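Arylalkylamine N-Acetyltransferase 2 (PDB 4FD5) probably transfers acyl groups from coenzyme A thioesters to arylalkylamines such as dopamine and serotonin, as a GNAT-fold N-acetyltransferase of the yellow fever mosquito. Local coordinates at residues 7-12 against 66-71. Residues are numbered along the deposited sequence; the frame is centred on the assembly and turned at random.
Sequences NNIRFE and IMAISN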
# COMPACT_ATOMS: atom_id res chain seq x y z
N ASN A 7 -3.67 4.03 24.22
CA ASN A 7 -4.35 2.98 24.96
C ASN A 7 -3.39 1.97 25.55
O ASN A 7 -2.22 2.27 25.82
CB ASN A 7 -5.29 2.20 24.02
CG ASN A 7 -6.57 2.91 23.76
OD1 ASN A 7 -7.64 2.36 23.99
ND2 ASN A 7 -6.47 4.16 23.33
N ASN A 8 -3.92 0.78 25.77
CA ASN A 8 -3.14 -0.43 25.65
C ASN A 8 -3.53 -1.01 24.30
O ASN A 8 -4.49 -1.78 24.19
CB ASN A 8 -3.43 -1.40 26.79
CG ASN A 8 -2.36 -1.37 27.86
OD1 ASN A 8 -1.19 -1.09 27.57
ND2 ASN A 8 -2.74 -1.64 29.10
N ILE A 9 -2.82 -0.58 23.27
CA ILE A 9 -3.07 -1.05 21.91
C ILE A 9 -2.33 -2.36 21.73
O ILE A 9 -1.20 -2.53 22.21
CB ILE A 9 -2.57 -0.02 20.87
CG1 ILE A 9 -3.32 1.32 21.03
CG2 ILE A 9 -2.74 -0.55 19.46
CD1 ILE A 9 -4.74 1.29 20.53
N ARG A 10 -2.97 -3.29 21.03
CA ARG A 10 -2.43 -4.61 20.79
C ARG A 10 -2.17 -4.74 19.29
O ARG A 10 -2.90 -4.16 18.49
CB ARG A 10 -3.47 -5.64 21.24
CG ARG A 10 -3.00 -7.06 21.31
CD ARG A 10 -4.04 -7.92 22.02
NE ARG A 10 -5.29 -8.04 21.27
CZ ARG A 10 -6.39 -7.32 21.50
NH1 ARG A 10 -6.40 -6.42 22.47
NH2 ARG A 10 -7.48 -7.51 20.76
N PHE A 11 -1.13 -5.47 18.91
CA PHE A 11 -0.86 -5.74 17.49
C PHE A 11 -1.08 -7.21 17.21
O PHE A 11 -0.60 -8.08 17.96
CB PHE A 11 0.55 -5.30 17.09
CG PHE A 11 0.79 -3.84 17.26
CD1 PHE A 11 1.26 -3.35 18.46
CD2 PHE A 11 0.49 -2.95 16.24
CE1 PHE A 11 1.46 -1.99 18.64
CE2 PHE A 11 0.69 -1.59 16.41
CZ PHE A 11 1.17 -1.11 17.61
N GLU A 12 -1.82 -7.49 16.14
CA GLU A 12 -2.17 -8.87 15.80
C GLU A 12 -2.13 -9.07 14.30
O GLU A 12 -2.37 -8.14 13.54
CB GLU A 12 -3.58 -9.21 16.28
CG GLU A 12 -3.84 -8.96 17.77
CD GLU A 12 -3.14 -9.97 18.66
OE1 GLU A 12 -2.71 -11.02 18.15
OE2 GLU A 12 -3.02 -9.71 19.88
N ILE A 66 -1.11 -6.76 9.44
CA ILE A 66 -1.11 -6.48 10.88
C ILE A 66 -2.17 -5.43 11.21
O ILE A 66 -2.35 -4.48 10.46
CB ILE A 66 0.24 -5.90 11.31
CG1 ILE A 66 1.40 -6.79 10.86
CG2 ILE A 66 0.27 -5.66 12.83
CD1 ILE A 66 1.46 -8.10 11.53
N MET A 67 -2.91 -5.63 12.30
CA MET A 67 -3.78 -4.59 12.83
C MET A 67 -3.32 -4.15 14.21
O MET A 67 -2.76 -4.95 15.01
CB MET A 67 -5.24 -5.07 12.91
CG MET A 67 -5.42 -6.34 13.70
SD MET A 67 -7.14 -6.86 13.65
CE MET A 67 -7.06 -8.28 14.76
N ALA A 68 -3.52 -2.87 14.46
CA ALA A 68 -3.47 -2.31 15.79
C ALA A 68 -4.91 -2.18 16.25
O ALA A 68 -5.74 -1.51 15.62
CB ALA A 68 -2.80 -0.93 15.77
N ILE A 69 -5.18 -2.86 17.36
CA ILE A 69 -6.54 -2.97 17.87
C ILE A 69 -6.58 -2.52 19.34
O ILE A 69 -5.71 -2.86 20.14
CB ILE A 69 -7.07 -4.42 17.62
CG1 ILE A 69 -8.55 -4.52 17.94
CG2 ILE A 69 -6.28 -5.42 18.40
CD1 ILE A 69 -9.18 -5.78 17.37
N SER A 70 -7.59 -1.72 19.68
CA SER A 70 -7.66 -1.11 21.00
C SER A 70 -8.29 -2.06 22.02
O SER A 70 -8.74 -3.15 21.66
CB SER A 70 -8.43 0.20 20.95
OG SER A 70 -9.79 -0.02 20.63
N ASN A 71 -8.30 -1.64 23.28
CA ASN A 71 -8.86 -2.45 24.38
C ASN A 71 -10.32 -2.83 24.16
O ASN A 71 -10.76 -3.91 24.57
CB ASN A 71 -8.70 -1.72 25.71
CG ASN A 71 -9.60 -0.49 25.81
OD1 ASN A 71 -9.84 0.20 24.83
ND2 ASN A 71 -10.10 -0.23 27.02
O HOH W 1 -5.93 -3.67 23.16
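Arg10 spreads its guanidinium over Ile69, one face of the flat group resting on CG2 of the isoleucine, with Arg10 NH2 and Ile69 CG2 3.4 Å apart. The methyl sits under the rim of the group. The two side chains run alongside each other in the same direction, and a bend at chi3 (66°) turns Arg10 NE toward Glu12. There Glu12 OE2 meets Arg10 NE in the plane of the guanidinium, 3.1 Å away, in a salt bridge between next-but-one residues of one strand. Glu12 in turn packs CB against Met67 CE, at the end of a thioether chain that is extended beyond CG.

On the face that carries Phe11 and Ala68 the contacts between the two segments are apolar. Ala68 CB touches both Phe11 CE2 in strand 10-12, at 3.6 Å, and Ile9 CG2 in the loop just before it, at 3.7 Å. Ile66 CG2 approaches the Phe11 ring at its edge, and helix 147-161 packs on the same phenylalanine through Leu147, Lys150 and Lys154. Farther along, Ile9 CD1 rests on CA and CB of Ser70, whose hydroxyl is hydrogen-bonded to Asp72.

Between the two faces the strands pair antiparallel. Arg10 and Ile69 exchange two backbone hydrogen bonds, each 170° at the hydrogen, and Glu12 and Met67 exchange two more; Phe11 and Ala68 form the non-hydrogen-bonded pair between them. Beyond the last of these bonds a water donates to Asn8 O (2.6 Å) and, as a second donor beside Arg10 N, to Ile69 O, bridging the two segments where direct pairing stops.

The contact thus adds the N-terminal edge strand to the GNAT sheet, while 66-69 also pairs with 75-85. Its chemistry differs by face: apolar carbons meet where helix 147-161 packs on Phe11 and Ile66, whereas an ion pair lies over aliphatic carbon on the other side, where Glu12 probably offsets the charge of Arg10.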